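PDB 3VYL: L-ribulose 3-epimerase from Mesorhizobium loti, which epimerises ketoses at C3, interconverting L-ribulose and L-xylulose most efficiently, probably with the help of a bound manganese ion. Local coordinates for residues A[4-7]-A[8-12]; A[101-104]-A[105-109]; A[246-250]-A[251-255]. One frame throughout, in Å; residues are numbered along the deposited sequence.

Contact 1: residues A[4-7]-A[8-12]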
loop_
_atom_site.group_PDB
_atom_site.type_symbol
_atom_site.label_atom_id
_atom_site.label_comp_id
_atom_site.label_asym_id
_atom_site.label_seq_id
_atom_site.Cartn_x
_atom_site.Cartn_y
_atom_site.Cartn_z
ATOM N N ILE A 4 -2.717 -22.821 13.302
ATOM C CA ILE A 4 -3.079 -22.200 12.075
ATOM C C ILE A 4 -4.026 -23.161 11.450
ATOM O O ILE A 4 -3.697 -24.266 11.148
ATOM C CB ILE A 4 -1.873 -21.971 11.197
ATOM C CG1 ILE A 4 -0.925 -21.058 11.921
ATOM C CG2 ILE A 4 -2.260 -21.283 9.927
ATOM C CD1 ILE A 4 -0.029 -20.300 11.012
ATOM N N GLY A 5 -5.239 -22.716 11.307
ATOM C CA GLY A 5 -6.285 -23.591 10.803
ATOM C C GLY A 5 -6.771 -23.329 9.392
ATOM O O GLY A 5 -6.259 -22.465 8.677
ATOM N N ILE A 6 -7.784 -24.095 9.009
ATOM C CA ILE A 6 -8.438 -23.989 7.710
ATOM C C ILE A 6 -9.886 -24.449 7.912
ATOM O O ILE A 6 -10.154 -25.335 8.720
ATOM C CB ILE A 6 -7.693 -24.837 6.648
ATOM C CG1 ILE A 6 -8.253 -24.590 5.239
ATOM C CG2 ILE A 6 -7.705 -26.320 7.016
ATOM C CD1 ILE A 6 -7.426 -25.201 4.125
ATOM N N HIS A 7 -10.820 -23.832 7.203
ATOM C CA HIS A 7 -12.227 -24.198 7.306
ATOM C C HIS A 7 -12.501 -25.451 6.520
ATOM O O HIS A 7 -12.069 -25.577 5.374
ATOM C CB HIS A 7 -13.105 -23.065 6.804
ATOM C CG HIS A 7 -14.535 -23.158 7.268
ATOM N ND1 HIS A 7 -15.094 -22.238 8.077
ATOM C CD2 HIS A 7 -15.515 -24.118 7.023
ATOM C CE1 HIS A 7 -16.369 -22.587 8.336
ATOM N NE2 HIS A 7 -16.623 -23.740 7.690
ATOM N N SER A 8 -13.220 -26.390 7.128
ATOM C CA SER A 8 -13.534 -27.671 6.479
ATOM C C SER A 8 -14.095 -27.490 5.072
ATOM O O SER A 8 -13.765 -28.259 4.156
ATOM C CB SER A 8 -14.496 -28.516 7.329
ATOM O OG SER A 8 -15.580 -27.753 7.840
ATOM N N PHE A 9 -14.916 -26.457 4.898
ATOM C CA PHE A 9 -15.625 -26.242 3.643
ATOM C C PHE A 9 -14.727 -25.870 2.475
ATOM O O PHE A 9 -15.215 -25.747 1.361
ATOM C CB PHE A 9 -16.755 -25.223 3.802
ATOM C CG PHE A 9 -17.888 -25.688 4.682
ATOM C CD1 PHE A 9 -17.945 -26.997 5.164
ATOM C CD2 PHE A 9 -18.917 -24.816 5.009
ATOM C CE1 PHE A 9 -18.995 -27.416 5.970
ATOM C CE2 PHE A 9 -19.969 -25.231 5.812
ATOM C CZ PHE A 9 -20.008 -26.534 6.292
ATOM N N VAL A 10 -13.433 -25.678 2.722
ATOM C CA VAL A 10 -12.449 -25.588 1.639
ATOM C C VAL A 10 -12.350 -26.964 0.983
ATOM O O VAL A 10 -12.085 -27.078 -0.213
ATOM C CB VAL A 10 -11.041 -25.183 2.154
ATOM C CG1 VAL A 10 -9.995 -25.282 1.046
ATOM C CG2 VAL A 10 -11.050 -23.784 2.760
ATOM N N TRP A 11 -12.564 -28.009 1.778
ATOM C CA TRP A 11 -12.407 -29.384 1.315
ATOM C C TRP A 11 -13.723 -30.043 0.925
ATOM O O TRP A 11 -13.872 -30.501 -0.207
ATOM C CB TRP A 11 -11.713 -30.214 2.388
ATOM C CG TRP A 11 -10.356 -29.722 2.843
ATOM C CD1 TRP A 11 -9.984 -29.344 4.131
ATOM C CD2 TRP A 11 -9.134 -29.578 2.040
ATOM N NE1 TRP A 11 -8.667 -28.984 4.170
ATOM C CE2 TRP A 11 -8.098 -29.108 2.953
ATOM C CE3 TRP A 11 -8.811 -29.790 0.709
ATOM C CZ2 TRP A 11 -6.805 -28.862 2.533
ATOM C CZ3 TRP A 11 -7.500 -29.539 0.296
ATOM C CH2 TRP A 11 -6.521 -29.089 1.194
ATOM N N SER A 12 -14.668 -30.106 1.869
ATOM C CA SER A 12 -15.966 -30.754 1.671
ATOM C C SER A 12 -17.036 -30.196 2.609
ATOM O O SER A 12 -16.731 -29.758 3.715
ATOM C CB SER A 12 -15.854 -32.264 1.882
ATOM O OG SER A 12 -17.138 -32.850 2.084
#

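Contact 2: residues A[101-104]-A[105-109]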
loop_
_atom_site.group_PDB
_atom_site.type_symbol
_atom_site.label_atom_id
_atom_site.label_comp_id
_atom_site.label_asym_id
_atom_site.label_seq_id
_atom_site.Cartn_x
_atom_site.Cartn_y
_atom_site.Cartn_z
ATOM N N ARG A 101 -11.929 -25.785 21.980
ATOM C CA ARG A 101 -11.981 -24.713 22.975
ATOM C C ARG A 101 -12.792 -23.495 22.513
ATOM O O ARG A 101 -13.206 -22.670 23.335
ATOM C CB ARG A 101 -10.551 -24.323 23.407
ATOM C CG ARG A 101 -9.480 -24.648 22.366
ATOM C CD ARG A 101 -8.109 -24.944 22.975
ATOM N NE ARG A 101 -7.203 -23.789 23.156
ATOM C CZ ARG A 101 -7.232 -22.627 22.489
ATOM N NH1 ARG A 101 -8.131 -22.393 21.541
ATOM N NH2 ARG A 101 -6.339 -21.682 22.774
ATOM N N LYS A 102 -13.039 -23.402 21.208
ATOM C CA LYS A 102 -13.736 -22.244 20.622
ATOM C C LYS A 102 -15.030 -22.578 19.857
ATOM O O LYS A 102 -15.039 -23.445 18.975
ATOM C CB LYS A 102 -12.805 -21.478 19.667
ATOM C CG LYS A 102 -11.443 -21.115 20.219
ATOM C CD LYS A 102 -10.632 -20.333 19.200
ATOM C CE LYS A 102 -9.305 -19.867 19.786
ATOM N NZ LYS A 102 -9.467 -18.867 20.879
ATOM N N VAL A 103 -16.104 -21.866 20.197
ATOM C CA VAL A 103 -17.288 -21.765 19.341
ATOM C C VAL A 103 -17.286 -20.371 18.707
ATOM O O VAL A 103 -17.382 -19.362 19.416
ATOM C CB VAL A 103 -18.618 -21.987 20.110
ATOM C CG1 VAL A 103 -19.817 -21.707 19.213
ATOM C CG2 VAL A 103 -18.711 -23.408 20.643
ATOM N N ALA A 104 -17.248 -20.311 17.389
ATOM C CA ALA A 104 -17.159 -19.065 16.651
ATOM C C ALA A 104 -18.256 -18.883 15.590
ATOM O O ALA A 104 -19.125 -19.678 15.478
ATOM C CB ALA A 104 -15.781 -18.939 16.041
ATOM N N GLY A 105 -18.220 -17.811 14.825
ATOM C CA GLY A 105 -19.209 -17.594 13.808
ATOM C C GLY A 105 -20.148 -16.483 14.142
ATOM O O GLY A 105 -19.863 -15.680 14.981
ATOM N N ILE A 106 -21.265 -16.429 13.448
ATOM C CA ILE A 106 -22.249 -15.414 13.713
ATOM C C ILE A 106 -23.184 -15.932 14.743
ATOM O O ILE A 106 -23.989 -16.758 14.507
ATOM C CB ILE A 106 -23.026 -15.063 12.452
ATOM C CG1 ILE A 106 -22.087 -14.967 11.274
ATOM C CG2 ILE A 106 -23.689 -13.722 12.588
ATOM C CD1 ILE A 106 -22.672 -14.141 10.183
ATOM N N LEU A 107 -23.022 -15.386 15.917
ATOM C CA LEU A 107 -23.561 -15.902 17.121
ATOM C C LEU A 107 -24.454 -14.896 17.721
ATOM O O LEU A 107 -25.063 -15.143 18.704
ATOM C CB LEU A 107 -22.410 -16.135 18.062
ATOM C CG LEU A 107 -21.803 -17.508 18.205
ATOM C CD1 LEU A 107 -21.463 -18.192 16.928
ATOM C CD2 LEU A 107 -20.573 -17.414 19.044
ATOM N N SER A 108 -24.504 -13.729 17.133
ATOM C CA SER A 108 -25.209 -12.599 17.750
ATOM C C SER A 108 -26.549 -12.238 17.132
ATOM O O SER A 108 -27.298 -11.445 17.701
ATOM C CB SER A 108 -24.315 -11.367 17.695
ATOM O OG SER A 108 -23.553 -11.363 16.499
ATOM N N ALA A 109 -26.832 -12.784 15.957
ATOM C CA ALA A 109 -28.014 -12.425 15.187
ATOM C C ALA A 109 -28.078 -13.323 13.961
ATOM O O ALA A 109 -27.148 -14.110 13.719
ATOM C CB ALA A 109 -27.938 -10.969 14.774
#

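Contact 3: residues A[246-250]-A[251-255]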
loop_
_atom_site.group_PDB
_atom_site.type_symbol
_atom_site.label_atom_id
_atom_site.label_comp_id
_atom_site.label_asym_id
_atom_site.label_seq_id
_atom_site.Cartn_x
_atom_site.Cartn_y
_atom_site.Cartn_z
ATOM N N GLU A 246 -18.954 -25.173 -6.016
ATOM C CA GLU A 246 -18.847 -26.582 -6.266
ATOM C C GLU A 246 -18.838 -27.415 -5.019
ATOM O O GLU A 246 -19.297 -28.522 -5.028
ATOM C CB GLU A 246 -17.603 -26.847 -7.062
ATOM C CG GLU A 246 -17.620 -26.231 -8.447
ATOM C CD GLU A 246 -18.826 -26.618 -9.248
ATOM O OE1 GLU A 246 -18.873 -26.340 -10.447
ATOM O OE2 GLU A 246 -19.745 -27.187 -8.664
ATOM N N ILE A 247 -18.235 -26.923 -3.962
ATOM C CA ILE A 247 -18.143 -27.686 -2.739
ATOM C C ILE A 247 -19.152 -27.399 -1.626
ATOM O O ILE A 247 -19.634 -28.295 -0.981
ATOM C CB ILE A 247 -16.732 -27.583 -2.196
ATOM C CG1 ILE A 247 -15.778 -28.163 -3.202
ATOM C CG2 ILE A 247 -16.617 -28.317 -0.894
ATOM C CD1 ILE A 247 -14.372 -27.679 -3.038
ATOM N N VAL A 248 -19.473 -26.148 -1.387
ATOM C CA VAL A 248 -20.397 -25.856 -0.313
ATOM C C VAL A 248 -21.839 -26.163 -0.647
ATOM O O VAL A 248 -22.187 -26.367 -1.776
ATOM C CB VAL A 248 -20.217 -24.452 0.291
ATOM C CG1 VAL A 248 -18.811 -24.283 0.792
ATOM C CG2 VAL A 248 -20.568 -23.364 -0.693
ATOM N N ASP A 249 -22.658 -26.269 0.373
ATOM C CA ASP A 249 -24.057 -26.542 0.201
ATOM C C ASP A 249 -24.851 -25.310 -0.109
ATOM O O ASP A 249 -24.553 -24.247 0.357
ATOM C CB ASP A 249 -24.599 -27.131 1.459
ATOM C CG ASP A 249 -24.929 -26.111 2.406
ATOM O OD1 ASP A 249 -24.237 -26.013 3.423
ATOM O OD2 ASP A 249 -25.854 -25.353 2.095
ATOM N N GLU A 250 -25.906 -25.488 -0.873
ATOM C CA GLU A 250 -26.633 -24.361 -1.452
ATOM C C GLU A 250 -27.057 -23.263 -0.485
ATOM O O GLU A 250 -27.246 -22.129 -0.912
ATOM C CB GLU A 250 -27.843 -24.858 -2.240
ATOM C CG GLU A 250 -27.526 -25.174 -3.691
ATOM C CD GLU A 250 -28.670 -25.882 -4.393
ATOM O OE1 GLU A 250 -29.054 -26.985 -3.938
ATOM O OE2 GLU A 250 -29.181 -25.340 -5.403
ATOM N N ASN A 251 -27.205 -23.588 0.797
ATOM C CA ASN A 251 -27.530 -22.575 1.812
ATOM C C ASN A 251 -26.433 -21.506 1.948
ATOM O O ASN A 251 -26.717 -20.301 1.974
ATOM C CB ASN A 251 -27.807 -23.244 3.171
ATOM C CG ASN A 251 -28.085 -22.239 4.290
ATOM O OD1 ASN A 251 -29.129 -21.573 4.308
ATOM N ND2 ASN A 251 -27.158 -22.146 5.244
ATOM N N LEU A 252 -25.184 -21.960 2.020
ATOM C CA LEU A 252 -24.050 -21.069 2.227
ATOM C C LEU A 252 -23.641 -20.323 0.955
ATOM O O LEU A 252 -23.344 -19.121 0.999
ATOM C CB LEU A 252 -22.863 -21.850 2.797
ATOM C CG LEU A 252 -21.723 -21.021 3.383
ATOM C CD1 LEU A 252 -22.149 -20.359 4.687
ATOM C CD2 LEU A 252 -20.512 -21.912 3.591
ATOM N N SER A 253 -23.611 -21.045 -0.165
ATOM C CA SER A 253 -23.390 -20.452 -1.483
ATOM C C SER A 253 -24.314 -19.275 -1.712
ATOM O O SER A 253 -23.892 -18.251 -2.246
ATOM C CB SER A 253 -23.604 -21.482 -2.597
ATOM O OG SER A 253 -22.368 -21.990 -3.070
ATOM N N LYS A 254 -25.570 -19.421 -1.296
ATOM C CA LYS A 254 -26.559 -18.374 -1.499
ATOM C C LYS A 254 -26.452 -17.214 -0.492
ATOM O O LYS A 254 -26.562 -16.051 -0.886
ATOM C CB LYS A 254 -27.971 -18.961 -1.557
ATOM C CG LYS A 254 -28.213 -19.873 -2.763
ATOM C CD LYS A 254 -29.658 -20.356 -2.812
ATOM C CE LYS A 254 -29.793 -21.762 -3.393
ATOM N NZ LYS A 254 -29.214 -21.940 -4.758
ATOM N N LYS A 255 -26.218 -17.518 0.784
ATOM C CA LYS A 255 -26.073 -16.470 1.805
ATOM C C LYS A 255 -24.787 -15.651 1.649
ATOM O O LYS A 255 -24.747 -14.467 1.979
ATOM C CB LYS A 255 -26.120 -17.061 3.214
ATOM C CG LYS A 255 -27.472 -17.007 3.885
ATOM C CD LYS A 255 -27.384 -17.638 5.265
ATOM C CE LYS A 255 -28.763 -17.825 5.886
ATOM N NZ LYS A 255 -28.698 -18.361 7.283
HETATM O O HOH W 1 -23.065 -24.499 -3.714
#

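Contact 1: residues A[4-7]-A[8-12]
His-7 and Phe-9 lie side by side and point the same way, just where the first strand of the TIM barrel leaves the sheet. The chain turns here into a short helical turn. The two rings meet at an oblique angle, with centroids 5.0 Å apart and planes 49° to each other. NE2 of His-7 lies over one face of the Phe-9 ring, off its centre toward the rim, 3.7 Å from CD2 of Phe-9. With CG anti to the backbone N (chi1 -161°), the imidazole comes alongside Phe-9, and the backbone N of Phe-9 lies at its edge. Phe-243 packs edge-to-face with His-7, and the His-7 side chain comes within about 6 Å of the bound manganese. With an alanine here the ring is gone, so Phe-9 and Phe-243 would probably lose the aromatic group they share beside the metal site.

On another side of the strand, Ile-6 crosses Val-10 at about a right angle, CG1 of Ile-6 to CG2 of Val-10 being 3.8 Å. CD1 of Ile-6 also meets Trp-11, 4.0 Å from its CZ2. Helices 17-30 and 266-292 pack on the same tryptophan. OG of Ser-8 bonds to the backbone O of Glu-36 on the next strand.

Backbone bonds hold the turn. Val-10 N donates to His-7 O at 3.0 Å, nearly straight at 165°. Ser-8 O takes two donors, Trp-11 N and Ser-12 N.

Contact 2: residues A[101-104]-A[105-109]
The flat peptide joining Ala-104 to Gly-105 has the side chain of Leu-107 over one of its faces. CD1 of Leu-107 sits above the carbonyl, 3.5 Å from Ala-104 C. It comes onto the C=O group from the face, not from beyond the end of the oxygen. The other methyl, CD2, approaches the preceding peptide and lies 3.8 Å from Val-103 O. Further back, the Arg-101 guanidinium has CE of its neighbour Lys-102 at its edge, in the plane of the group.

Leu-107 can fold back in this way because its CB already points toward the strand, whereas Ile-106 just before it turns its CB away. The Leu-107 chi1 of -98° and chi2 of 49° then bring both methyls over the chain. CD2 also makes a loose apolar contact with Val-103 CG1 at 4.4 Å. Val-103 itself packs against Thr-91 and Thr-95 of helix 78-98, and Leu-107 against Leu-146 of strand 143-147.

This is the end of the fourth strand of the TIM barrel, where the chain enters the loop before helix 120-139. The corner falls at Gly-105. Its positive phi of 109° suits glycine: a side chain at this backbone conformation would run into Ala-104 O. The corner lies beside the metal site, close to Glu-147, a manganese ligand. Lys-102, on strand 102-104 with Ala-104, forms a salt bridge through NZ with Asp-236 OD1.

Contact 3: residues A[246-250]-A[251-255]
The backbone is extended through Val-248 and Asp-249 and winds into helix 250-255 at Glu-250. Asp-249 is the N-cap of this helix, in the loop region after the last barrel strand. Its chi1 of 83° turns the carboxylate toward the first turn. OD2 accepts from Asn-251 N at 2.6 Å, met nearly along the C-O direction, and weakly from Leu-252 N. Leu-252 N also donates to Asp-249 O at 2.9 Å. The Asp-249 and Asn-251 side chains point the same way, and their carboxylate and amide planes are only 12° apart.

Glu-250 and Lys-254 lie alongside each other, one turn apart. Their salt bridge is long and weak, with OE2 of Glu-250 3.5 Å from NZ of Lys-254. Val-115 of the second subunit packs on Lys-254.

On the buried side, Val-248 CG1 meets Leu-252 CD2 at 4.0 Å. Val-248 CG2 faces Ser-253, whose OG reaches back toward the loop. One water joins loop and helix there: it accepts from Ser-253 OG at 2.7 Å and donates to Val-248 O at 2.8 Å.

Overall arrangement
All three contacts are local, and they follow in series along the chain without nesting or crossing. Contact 1 comes first, where strand 4-7 passes into the loop before helix 17-30. Contact 2 follows at the exit of strand 102-104 from the same barrel sheet. The centres of these two lie about 17 Å apart and they do not touch. Contact 3 comes last, between strand 238-240 and helix 266-292, at the start of helix 250-255. It meets contact 1 directly: Phe-9 packs on Leu-252, and Ile-247 packs against the backbone at Trp-11 and Ser-12. The loops after the first and last strands are thus joined on the side of the barrel that holds the metal.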